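Long-range contacts in CEP104 (Gallus gallus, PDB 5JO8), which is a centriolar protein whose TOG domain, an all-helical array of the kind that binds tubulin, probably takes part in microtubule binding: residues 171-181 and 208-219; 193-201 and 231-242. All coordinates share one frame; numbering follows the deposited sequence. Where two conformers were deposited one is given.

How the interactions relate
Interactions 1 and 2 belong to the same HEAT-like helical array and interlock along the chain, because helix 187-204 lies between the two segments of interaction 1 and segment 208-219 between those of interaction 2. Interaction 1, joining 171-181 to the loop and start of helix 213-223, is partly buried and involves much loop: a proline and an aromatic ring, a capped helix start and water-bridged backbone groups. Interaction 2 sets helices 187-204 and 229-245 side by side, with aliphatic packing in the core and an ion pair toward the surface. They meet where Arg193 of segment 193-201 probably donates hydrogen bonds through NH1 to the carbonyls of Leu177 and Gln179, while Leu177 packs on Val197 and Leu200.

Interaction 1. Residues 171-181 and 208-219; sequences QIVPVHLVQLL and NSGFTISNVMKF
Pro174 lies on Phe211 where the short helix 173-177 meets the loop and capped start of helix 213-223, within the HEAT-like helical array of the TOG domain. The apolar part centres on a CH-pi contact: Pro174 CB stands 3.5 Å from the centroid of the Phe211 ring, almost on its normal. Val178 CG1 reaches the same ring in its plane, 3.8 Å from Phe211 CE1. With an alanine here in place of the phenylalanine, Pro174 CB would probably lose its aromatic face and a gap would open beside Val178 CG1. Farther along, the methylene CB of Phe219 packs on Val178 CB, and its ring, placed by a chi1 of 172° that sets CG opposite the backbone N, receives Gln179 O at its edge, 3.5 Å from Phe219 CD1. Gly210 fits closely against Gln171 CB and Pro174 CB.

The polar contacts are more varied. Gln171 extends its amide to the backbone of Asn208, NE2 donating to Asn208 O over 2.9 Å in a nearly straight bond that arrives above the carbonyl plane, not on a lone pair. Thr212 and Asn215 form a capping box at the start of helix 213-223: Asn215 N donates to Thr212 OG1, and Asn215 OD1 accepts from Thr212 N. Asn215 ND2 also donates to Gly210 O, in the plane of that carbonyl. Held at both OD1 and ND2, the Asn215 amide should be fixed in rotation, and Val178 CG2 packs against it 3.7 Å from Asn215 CG. Ser209 OG accepts from Phe211 N in an ST turn and is also hydrogen-bonded to Gly205 O.

Two waters complete the seam. One accepts from Leu181 N and donates to Phe219 O; the other donates twice, to Val178 O at 2.6 Å and to Asn215 O at 2.8 Å.

Interaction 2. Residues 193-201 and 231-242; sequences RVELVECLL and VRDVALRIIFGM
Ile238 enters helix 193-201 as a knob into the hole formed by Val194, Val197, Glu198 and Leu201, in a near-parallel helix pair (18° between axes, 9.2 Å apart) of the TOG domain's helical array. Its CD1 ends 4.0 Å from Val197 CG1, while Ile238 CG1 lies against the Glu198 methylene CB. One turn earlier Val194 CG2 meets Val234 CB at 3.6 Å, and at the other end Leu201 CD2 rests beside the sulfur of Met242.

On the more exposed side of this apolar seam Glu198 and Arg237 form a salt bridge. With CG anti to the backbone N (chi1 -179°) and the chain extended, Glu198 carries its carboxylate across to the guanidinium, which grips it side-on with the two planes 30° apart. Arg237 NE reaches Glu198 OE1 at 2.8 Å and Arg237 NH2 reaches Glu198 OE2 at 2.9 Å, both on the syn side of the carboxylate. Val234 CA lies over one guanidinium face.

In the next shell, Phe219 and Val216 of helix 213-223 adjoin Val197 and Met242 respectively. A second salt bridge, within segment 231-242, extends the first into a network of Glu198, Arg237 and Asp233 and helps to hold the guanidinium in place: Arg237 NH1 lies 3.0 Å from Asp233 OD2.

Interaction 1. Residues 171-181 and 208-219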
loop_
_atom_site.group_PDB
_atom_site.type_symbol
_atom_site.label_atom_id
_atom_site.label_comp_id
_atom_site.label_asym_id
_atom_site.label_seq_id
_atom_site.Cartn_x
_atom_site.Cartn_y
_atom_site.Cartn_z
ATOM N N GLN A 171 10.705 4.054 5.168
ATOM C CA GLN A 171 11.126 3.390 3.935
ATOM C C GLN A 171 10.451 2.031 3.727
ATOM O O GLN A 171 11.077 1.074 3.274
ATOM C CB GLN A 171 12.652 3.261 3.905
ATOM C CG GLN A 171 13.352 4.603 4.026
ATOM C CD GLN A 171 14.838 4.473 4.282
ATOM O OE1 GLN A 171 15.287 3.533 4.936
ATOM N NE2 GLN A 171 15.608 5.422 3.770
ATOM N N ILE A 172 9.165 1.964 4.062
ATOM C CA ILE A 172 8.403 0.722 4.023
ATOM C C ILE A 172 7.711 0.603 2.682
ATOM O O ILE A 172 7.768 -0.429 2.028
ATOM C CB ILE A 172 7.350 0.669 5.167
ATOM C CG1 ILE A 172 8.025 0.468 6.523
ATOM C CG2 ILE A 172 6.322 -0.441 4.918
ATOM C CD1 ILE A 172 7.058 0.587 7.695
ATOM N N VAL A 173 7.039 1.673 2.290
ATOM C CA VAL A 173 6.186 1.605 1.111
ATOM C C VAL A 173 6.965 1.254 -0.158
ATOM O O VAL A 173 6.557 0.349 -0.880
ATOM C CB VAL A 173 5.291 2.844 0.966
ATOM C CG1 VAL A 173 4.423 2.713 -0.267
ATOM C CG2 VAL A 173 4.418 3.001 2.210
ATOM N N PRO A 174 8.094 1.943 -0.422
ATOM C CA PRO A 174 8.817 1.595 -1.657
ATOM C C PRO A 174 9.282 0.146 -1.728
ATOM O O PRO A 174 9.206 -0.492 -2.779
ATOM C CB PRO A 174 10.020 2.546 -1.624
ATOM C CG PRO A 174 9.485 3.749 -0.943
ATOM C CD PRO A 174 8.625 3.187 0.167
ATOM N N VAL A 175 9.755 -0.377 -0.601
ATOM C CA VAL A 175 10.224 -1.750 -0.545
ATOM C C VAL A 175 9.099 -2.737 -0.838
ATOM O O VAL A 175 9.288 -3.703 -1.580
ATOM C CB VAL A 175 10.908 -2.041 0.803
ATOM C CG1 VAL A 175 11.379 -3.485 0.856
ATOM C CG2 VAL A 175 12.067 -1.082 1.002
ATOM N N HIS A 176 7.924 -2.487 -0.276
ATOM C CA HIS A 176 6.767 -3.323 -0.559
ATOM C C HIS A 176 6.422 -3.275 -2.052
ATOM O O HIS A 176 6.107 -4.295 -2.656
ATOM C CB HIS A 176 5.566 -2.840 0.251
ATOM C CG HIS A 176 4.596 -3.924 0.602
ATOM N ND1 HIS A 176 3.802 -4.549 -0.335
ATOM C CD2 HIS A 176 4.285 -4.486 1.793
ATOM C CE1 HIS A 176 3.046 -5.454 0.261
ATOM N NE2 HIS A 176 3.322 -5.437 1.554
ATOM N N LEU A 177 6.480 -2.079 -2.628
ATOM C CA LEU A 177 6.114 -1.887 -4.037
ATOM C C LEU A 177 7.030 -2.585 -5.048
ATOM O O LEU A 177 6.573 -2.930 -6.142
ATOM C CB LEU A 177 6.033 -0.401 -4.363
ATOM C CG LEU A 177 4.866 0.378 -3.759
ATOM C CD1 LEU A 177 5.020 1.821 -4.103
ATOM C CD2 LEU A 177 3.495 -0.142 -4.193
ATOM N N VAL A 178 8.302 -2.777 -4.701
ATOM C CA VAL A 178 9.258 -3.418 -5.613
ATOM C C VAL A 178 9.416 -4.924 -5.440
ATOM O O VAL A 178 10.314 -5.533 -6.017
ATOM C CB VAL A 178 10.626 -2.706 -5.636
ATOM C CG1 VAL A 178 10.468 -1.253 -6.037
ATOM C CG2 VAL A 178 11.343 -2.849 -4.297
ATOM N N GLN A 179 8.538 -5.532 -4.651
ATOM C CA GLN A 179 8.590 -6.978 -4.507
ATOM C C GLN A 179 8.163 -7.648 -5.809
ATOM O O GLN A 179 7.491 -7.032 -6.631
ATOM C CB GLN A 179 7.739 -7.434 -3.315
ATOM C CG GLN A 179 8.296 -6.958 -1.970
ATOM C CD GLN A 179 9.800 -7.203 -1.842
ATOM O OE1 GLN A 179 10.245 -8.346 -1.728
ATOM N NE2 GLN A 179 10.589 -6.126 -1.880
ATOM N N LEU A 180 8.575 -8.898 -5.995
ATOM C CA LEU A 180 8.356 -9.623 -7.247
ATOM C C LEU A 180 6.919 -9.533 -7.757
ATOM O O LEU A 180 5.967 -9.693 -6.997
ATOM C CB LEU A 180 8.743 -11.097 -7.089
ATOM C CG LEU A 180 8.621 -11.965 -8.344
ATOM C CD1 LEU A 180 9.883 -11.859 -9.192
ATOM C CD2 LEU A 180 8.311 -13.416 -7.995
ATOM N N LEU A 181 6.784 -9.261 -9.049
ATOM C CA LEU A 181 5.497 -9.285 -9.720
ATOM C C LEU A 181 5.497 -10.522 -10.612
ATOM O O LEU A 181 6.320 -10.629 -11.519
ATOM C CB LEU A 181 5.335 -8.024 -10.566
ATOM C CG LEU A 181 4.005 -7.782 -11.272
ATOM C CD1 LEU A 181 2.917 -7.408 -10.273
ATOM C CD2 LEU A 181 4.171 -6.704 -12.332
ATOM N N ASN A 208 17.713 7.689 0.261
ATOM C CA ASN A 208 16.988 7.647 1.535
ATOM C C ASN A 208 15.472 7.483 1.387
ATOM O O ASN A 208 14.715 7.796 2.304
ATOM C CB ASN A 208 17.302 8.888 2.385
ATOM C CG ASN A 208 18.781 9.025 2.694
ATOM O OD1 ASN A 208 19.464 8.039 2.966
ATOM N ND2 ASN A 208 19.281 10.256 2.655
ATOM N N SER A 209 15.028 6.972 0.246
ATOM C CA SER A 209 13.601 6.798 0.002
ATOM C C SER A 209 13.174 5.358 0.258
ATOM O O SER A 209 12.034 5.094 0.640
ATOM C CB SER A 209 13.276 7.161 -1.447
ATOM O OG SER A 209 13.859 6.212 -2.330
ATOM N N GLY A 210 14.093 4.426 0.039
ATOM C CA GLY A 210 13.756 3.015 0.029
ATOM C C GLY A 210 13.916 2.403 -1.362
ATOM O O GLY A 210 14.143 1.201 -1.499
ATOM N N PHE A 211 13.787 3.224 -2.403
ATOM C CA PHE A 211 14.076 2.767 -3.759
ATOM C C PHE A 211 15.584 2.806 -3.983
ATOM O O PHE A 211 16.245 3.781 -3.610
ATOM C CB PHE A 211 13.441 3.700 -4.791
ATOM C CG PHE A 211 11.937 3.640 -4.852
ATOM C CD1 PHE A 211 11.287 2.479 -5.248
ATOM C CD2 PHE A 211 11.177 4.763 -4.557
ATOM C CE1 PHE A 211 9.901 2.432 -5.329
ATOM C CE2 PHE A 211 9.792 4.724 -4.644
ATOM C CZ PHE A 211 9.159 3.557 -5.032
ATOM N N THR A 212 16.126 1.765 -4.601
ATOM C CA THR A 212 17.531 1.773 -4.991
ATOM C C THR A 212 17.639 1.304 -6.434
ATOM O O THR A 212 16.694 0.741 -6.981
ATOM C CB THR A 212 18.378 0.830 -4.114
ATOM O OG1 THR A 212 17.945 -0.520 -4.315
ATOM C CG2 THR A 212 18.249 1.201 -2.632
ATOM N N ILE A 213 18.793 1.528 -7.053
ATOM C CA ILE A 213 18.999 1.039 -8.408
ATOM C C ILE A 213 18.789 -0.471 -8.442
ATOM O O ILE A 213 18.159 -0.993 -9.343
ATOM C CB ILE A 213 20.383 1.433 -8.951
ATOM C CG1 ILE A 213 20.537 2.953 -8.952
ATOM C CG2 ILE A 213 20.577 0.874 -10.349
ATOM C CD1 ILE A 213 21.962 3.407 -9.124
ATOM N N SER A 214 19.304 -1.161 -7.428
ATOM C CA SER A 214 19.211 -2.611 -7.373
ATOM C C SER A 214 17.773 -3.115 -7.271
ATOM O O SER A 214 17.370 -3.996 -8.035
ATOM C CB SER A 214 20.033 -3.151 -6.200
ATOM O OG SER A 214 21.361 -2.660 -6.234
ATOM N N ASN A 215 17.006 -2.579 -6.323
ATOM C CA ASN A 215 15.650 -3.097 -6.109
ATOM C C ASN A 215 14.660 -2.663 -7.193
ATOM O O ASN A 215 13.770 -3.421 -7.560
ATOM C CB ASN A 215 15.120 -2.959 -4.658
ATOM C CG ASN A 215 14.836 -1.520 -4.229
ATOM O OD1 ASN A 215 14.613 -0.629 -5.055
ATOM N ND2 ASN A 215 14.780 -1.302 -2.911
ATOM N N VAL A 216 14.885 -1.483 -7.761
ATOM C CA VAL A 216 14.087 -1.026 -8.901
ATOM C C VAL A 216 14.377 -1.863 -10.147
ATOM O O VAL A 216 13.453 -2.299 -10.841
ATOM C CB VAL A 216 14.305 0.455 -9.166
ATOM C CG1 VAL A 216 13.668 0.853 -10.511
ATOM C CG2 VAL A 216 13.732 1.279 -8.019
ATOM N N MET A 217 15.656 -2.105 -10.432
ATOM C CA MET A 217 16.004 -2.927 -11.583
ATOM C C MET A 217 15.512 -4.368 -11.449
ATOM O O MET A 217 15.069 -4.971 -12.421
ATOM C CB MET A 217 17.510 -2.893 -11.864
ATOM C CG MET A 217 17.982 -1.621 -12.554
ATOM S SD MET A 217 17.102 -1.239 -14.082
ATOM C CE MET A 217 17.867 -2.410 -15.186
ATOM N N LYS A 218 15.603 -4.929 -10.244
ATOM C CA LYS A 218 15.076 -6.269 -10.040
ATOM C C LYS A 218 13.576 -6.296 -10.340
ATOM O O LYS A 218 13.086 -7.151 -11.078
ATOM C CB LYS A 218 15.351 -6.763 -8.619
ATOM C CG LYS A 218 14.603 -8.030 -8.290
ATOM C CD LYS A 218 14.861 -8.489 -6.870
ATOM C CE LYS A 218 16.195 -9.207 -6.744
ATOM N NZ LYS A 218 17.356 -8.286 -6.582
ATOM N N PHE A 219 12.855 -5.329 -9.781
ATOM C CA PHE A 219 11.416 -5.228 -10.018
ATOM C C PHE A 219 11.074 -5.030 -11.495
ATOM O O PHE A 219 10.275 -5.778 -12.064
ATOM C CB PHE A 219 10.811 -4.093 -9.185
ATOM C CG PHE A 219 9.376 -3.805 -9.524
ATOM C CD1 PHE A 219 8.359 -4.609 -9.036
ATOM C CD2 PHE A 219 9.041 -2.741 -10.366
ATOM C CE1 PHE A 219 7.030 -4.354 -9.360
ATOM C CE2 PHE A 219 7.718 -2.480 -10.691
ATOM C CZ PHE A 219 6.711 -3.281 -10.186
HETATM O O HOH W 1 12.938 -5.667 -6.151
HETATM O O HOH W 2 8.901 -8.268 -10.803
#

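Interaction 2. Residues 193-201 and 231-242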
loop_
_atom_site.group_PDB
_atom_site.type_symbol
_atom_site.label_atom_id
_atom_site.label_comp_id
_atom_site.label_asym_id
_atom_site.label_seq_id
_atom_site.Cartn_x
_atom_site.Cartn_y
_atom_site.Cartn_z
ATOM N N ARG A 193 0.600 -1.709 -9.913
ATOM C CA ARG A 193 1.890 -1.823 -9.248
ATOM C C ARG A 193 3.001 -1.134 -10.029
ATOM O O ARG A 193 3.771 -0.369 -9.457
ATOM C CB ARG A 193 2.259 -3.276 -8.958
ATOM C CG ARG A 193 3.469 -3.386 -8.036
ATOM C CD ARG A 193 3.079 -3.813 -6.613
ATOM N NE ARG A 193 2.970 -5.268 -6.545
ATOM C CZ ARG A 193 4.010 -6.096 -6.538
ATOM N NH1 ARG A 193 5.246 -5.617 -6.591
ATOM N NH2 ARG A 193 3.814 -7.407 -6.492
ATOM N N VAL A 194 3.096 -1.373 -11.338
ATOM C CA VAL A 194 4.156 -0.708 -12.093
ATOM C C VAL A 194 3.963 0.804 -12.123
ATOM O O VAL A 194 4.933 1.563 -12.078
ATOM C CB VAL A 194 4.364 -1.307 -13.495
ATOM C CG1 VAL A 194 4.917 -2.709 -13.373
ATOM C CG2 VAL A 194 3.058 -1.317 -14.297
ATOM N N GLU A 195 2.710 1.251 -12.185
ATOM C CA GLU A 195 2.449 2.675 -12.218
ATOM C C GLU A 195 2.791 3.339 -10.884
ATOM O O GLU A 195 3.294 4.463 -10.867
ATOM C CB GLU A 195 0.988 2.945 -12.590
ATOM C CG GLU A 195 0.638 2.594 -14.011
ATOM C CD GLU A 195 -0.842 2.781 -14.284
ATOM O OE1 GLU A 195 -1.649 2.668 -13.332
ATOM O OE2 GLU A 195 -1.194 3.045 -15.446
ATOM N N LEU A 196 2.506 2.650 -9.782
ATOM C CA LEU A 196 2.869 3.148 -8.451
ATOM C C LEU A 196 4.374 3.319 -8.295
ATOM O O LEU A 196 4.844 4.346 -7.800
ATOM C CB LEU A 196 2.335 2.228 -7.350
ATOM C CG LEU A 196 0.913 2.563 -6.902
ATOM C CD1 LEU A 196 0.330 1.446 -6.056
ATOM C CD2 LEU A 196 0.907 3.871 -6.128
ATOM N N VAL A 197 5.129 2.315 -8.729
ATOM C CA VAL A 197 6.581 2.395 -8.689
ATOM C C VAL A 197 7.046 3.562 -9.556
ATOM O O VAL A 197 7.840 4.389 -9.109
ATOM C CB VAL A 197 7.247 1.066 -9.133
ATOM C CG1 VAL A 197 8.758 1.240 -9.264
ATOM C CG2 VAL A 197 6.927 -0.053 -8.137
ATOM N N GLU A 198 6.544 3.644 -10.790
ATOM C CA GLU A 198 6.998 4.684 -11.698
ATOM C C GLU A 198 6.742 6.055 -11.095
ATOM O O GLU A 198 7.602 6.938 -11.136
ATOM C CB GLU A 198 6.273 4.589 -13.037
ATOM C CG GLU A 198 6.730 5.634 -14.045
ATOM C CD GLU A 198 5.872 5.678 -15.286
ATOM O OE1 GLU A 198 6.400 6.099 -16.334
ATOM O OE2 GLU A 198 4.676 5.312 -15.218
ATOM N N CYS A 199 5.552 6.217 -10.534
ATOM C CA CYS A 199 5.126 7.493 -9.987
ATOM C C CYS A 199 5.942 7.872 -8.754
ATOM O O CYS A 199 6.496 8.974 -8.670
ATOM C CB CYS A 199 3.639 7.425 -9.641
ATOM S SG CYS A 199 2.992 8.850 -8.751
ATOM N N LEU A 200 6.028 6.956 -7.799
ATOM C CA LEU A 200 6.744 7.250 -6.563
ATOM C C LEU A 200 8.253 7.371 -6.767
ATOM O O LEU A 200 8.912 8.164 -6.093
ATOM C CB LEU A 200 6.390 6.239 -5.465
ATOM C CG LEU A 200 4.987 6.459 -4.889
ATOM C CD1 LEU A 200 4.582 5.313 -3.987
ATOM C CD2 LEU A 200 4.931 7.781 -4.144
ATOM N N LEU A 201 8.800 6.604 -7.702
ATOM C CA LEU A 201 10.222 6.709 -8.014
ATOM C C LEU A 201 10.566 8.107 -8.542
ATOM O O LEU A 201 11.544 8.716 -8.109
ATOM C CB LEU A 201 10.619 5.641 -9.027
ATOM C CG LEU A 201 12.092 5.543 -9.409
ATOM C CD1 LEU A 201 12.956 5.425 -8.159
ATOM C CD2 LEU A 201 12.286 4.345 -10.324
ATOM N N VAL A 231 1.785 -3.570 -19.196
ATOM C CA VAL A 231 2.627 -3.753 -18.010
ATOM C C VAL A 231 4.114 -3.649 -18.358
ATOM O O VAL A 231 4.874 -2.920 -17.706
ATOM C CB VAL A 231 2.333 -5.095 -17.325
ATOM C CG1 VAL A 231 3.232 -5.271 -16.094
ATOM C CG2 VAL A 231 0.871 -5.191 -16.929
ATOM N N ARG A 232 4.534 -4.375 -19.391
ATOM C CA ARG A 232 5.922 -4.325 -19.820
ATOM C C ARG A 232 6.323 -2.915 -20.221
ATOM O O ARG A 232 7.454 -2.499 -19.992
ATOM C CB ARG A 232 6.174 -5.282 -20.997
ATOM C CG ARG A 232 5.871 -6.740 -20.688
ATOM C CD ARG A 232 6.346 -7.674 -21.794
ATOM N NE ARG A 232 5.721 -7.389 -23.086
ATOM C CZ ARG A 232 4.576 -7.918 -23.506
ATOM N NH1 ARG A 232 4.103 -7.608 -24.708
ATOM N NH2 ARG A 232 3.901 -8.763 -22.737
ATOM N N ASP A 233 5.395 -2.186 -20.833
ATOM C CA ASP A 233 5.700 -0.844 -21.299
ATOM C C ASP A 233 6.014 0.109 -20.145
ATOM O O ASP A 233 6.921 0.932 -20.255
ATOM C CB ASP A 233 4.571 -0.303 -22.176
ATOM C CG ASP A 233 4.845 1.100 -22.681
ATOM O OD1 ASP A 233 5.723 1.253 -23.555
ATOM O OD2 ASP A 233 4.180 2.047 -22.210
ATOM N N VAL A 234 5.300 -0.017 -19.022
ATOM C CA VAL A 234 5.632 0.810 -17.867
ATOM C C VAL A 234 6.999 0.404 -17.316
ATOM O O VAL A 234 7.796 1.255 -16.929
ATOM C CB VAL A 234 4.562 0.751 -16.773
ATOM C CG1 VAL A 234 4.943 1.683 -15.624
ATOM C CG2 VAL A 234 3.211 1.133 -17.350
ATOM N N ALA A 235 7.271 -0.899 -17.301
ATOM C CA ALA A 235 8.570 -1.385 -16.849
ATOM C C ALA A 235 9.706 -0.786 -17.687
ATOM O O ALA A 235 10.730 -0.361 -17.148
ATOM C CB ALA A 235 8.605 -2.907 -16.865
ATOM N N LEU A 236 9.497 -0.702 -19.003
ATOM C CA LEU A 236 10.469 -0.049 -19.871
ATOM C C LEU A 236 10.667 1.417 -19.504
ATOM O O LEU A 236 11.793 1.894 -19.443
ATOM C CB LEU A 236 10.030 -0.148 -21.326
ATOM C CG LEU A 236 10.048 -1.534 -21.947
ATOM C CD1 LEU A 236 9.283 -1.480 -23.257
ATOM C CD2 LEU A 236 11.486 -1.981 -22.168
ATOM N N ARG A 237 9.573 2.135 -19.274
ATOM C CA ARG A 237 9.662 3.540 -18.876
ATOM C C ARG A 237 10.473 3.721 -17.602
ATOM O O ARG A 237 11.256 4.662 -17.476
ATOM C CB ARG A 237 8.273 4.148 -18.687
ATOM C CG ARG A 237 7.469 4.226 -19.971
ATOM C CD ARG A 237 6.454 5.361 -19.919
ATOM N NE ARG A 237 5.515 5.245 -18.805
ATOM C CZ ARG A 237 4.325 4.654 -18.882
ATOM N NH1 ARG A 237 3.926 4.107 -20.023
ATOM N NH2 ARG A 237 3.531 4.607 -17.818
ATOM N N ILE A 238 10.301 2.799 -16.657
ATOM C CA ILE A 238 11.028 2.858 -15.402
ATOM C C ILE A 238 12.521 2.704 -15.677
ATOM O O ILE A 238 13.342 3.469 -15.169
ATOM C CB ILE A 238 10.498 1.788 -14.435
ATOM C CG1 ILE A 238 9.129 2.190 -13.877
ATOM C CG2 ILE A 238 11.478 1.544 -13.288
ATOM C CD1 ILE A 238 8.387 1.051 -13.208
ATOM N N ILE A 239 12.856 1.722 -16.501
ATOM C CA ILE A 239 14.249 1.464 -16.832
ATOM C C ILE A 239 14.876 2.636 -17.591
ATOM O O ILE A 239 15.993 3.050 -17.279
ATOM C CB ILE A 239 14.406 0.131 -17.568
ATOM C CG1 ILE A 239 14.038 -1.017 -16.625
ATOM C CG2 ILE A 239 15.851 -0.042 -18.070
ATOM C CD1 ILE A 239 13.810 -2.321 -17.318
ATOM N N PHE A 240 14.156 3.178 -18.571
ATOM C CA PHE A 240 14.662 4.318 -19.331
ATOM C C PHE A 240 14.900 5.510 -18.412
ATOM O O PHE A 240 15.884 6.228 -18.553
ATOM C CB PHE A 240 13.683 4.712 -20.441
ATOM C CG PHE A 240 13.699 3.792 -21.629
ATOM C CD1 PHE A 240 14.898 3.326 -22.152
ATOM C CD2 PHE A 240 12.518 3.401 -22.235
ATOM C CE1 PHE A 240 14.911 2.484 -23.261
ATOM C CE2 PHE A 240 12.523 2.563 -23.341
ATOM C CZ PHE A 240 13.721 2.100 -23.851
ATOM N N GLY A 241 13.991 5.716 -17.468
ATOM C CA GLY A 241 14.150 6.773 -16.488
ATOM C C GLY A 241 15.435 6.618 -15.692
ATOM O O GLY A 241 16.197 7.571 -15.513
ATOM N N MET A 242 15.678 5.399 -15.225
ATOM C CA MET A 242 16.873 5.090 -14.452
ATOM C C MET A 242 18.132 5.245 -15.295
ATOM O O MET A 242 19.152 5.739 -14.812
ATOM C CB MET A 242 16.806 3.659 -13.916
ATOM C CG MET A 242 15.611 3.382 -13.036
ATOM S SD MET A 242 16.047 3.352 -11.297
ATOM C CE MET A 242 16.297 5.090 -10.985
#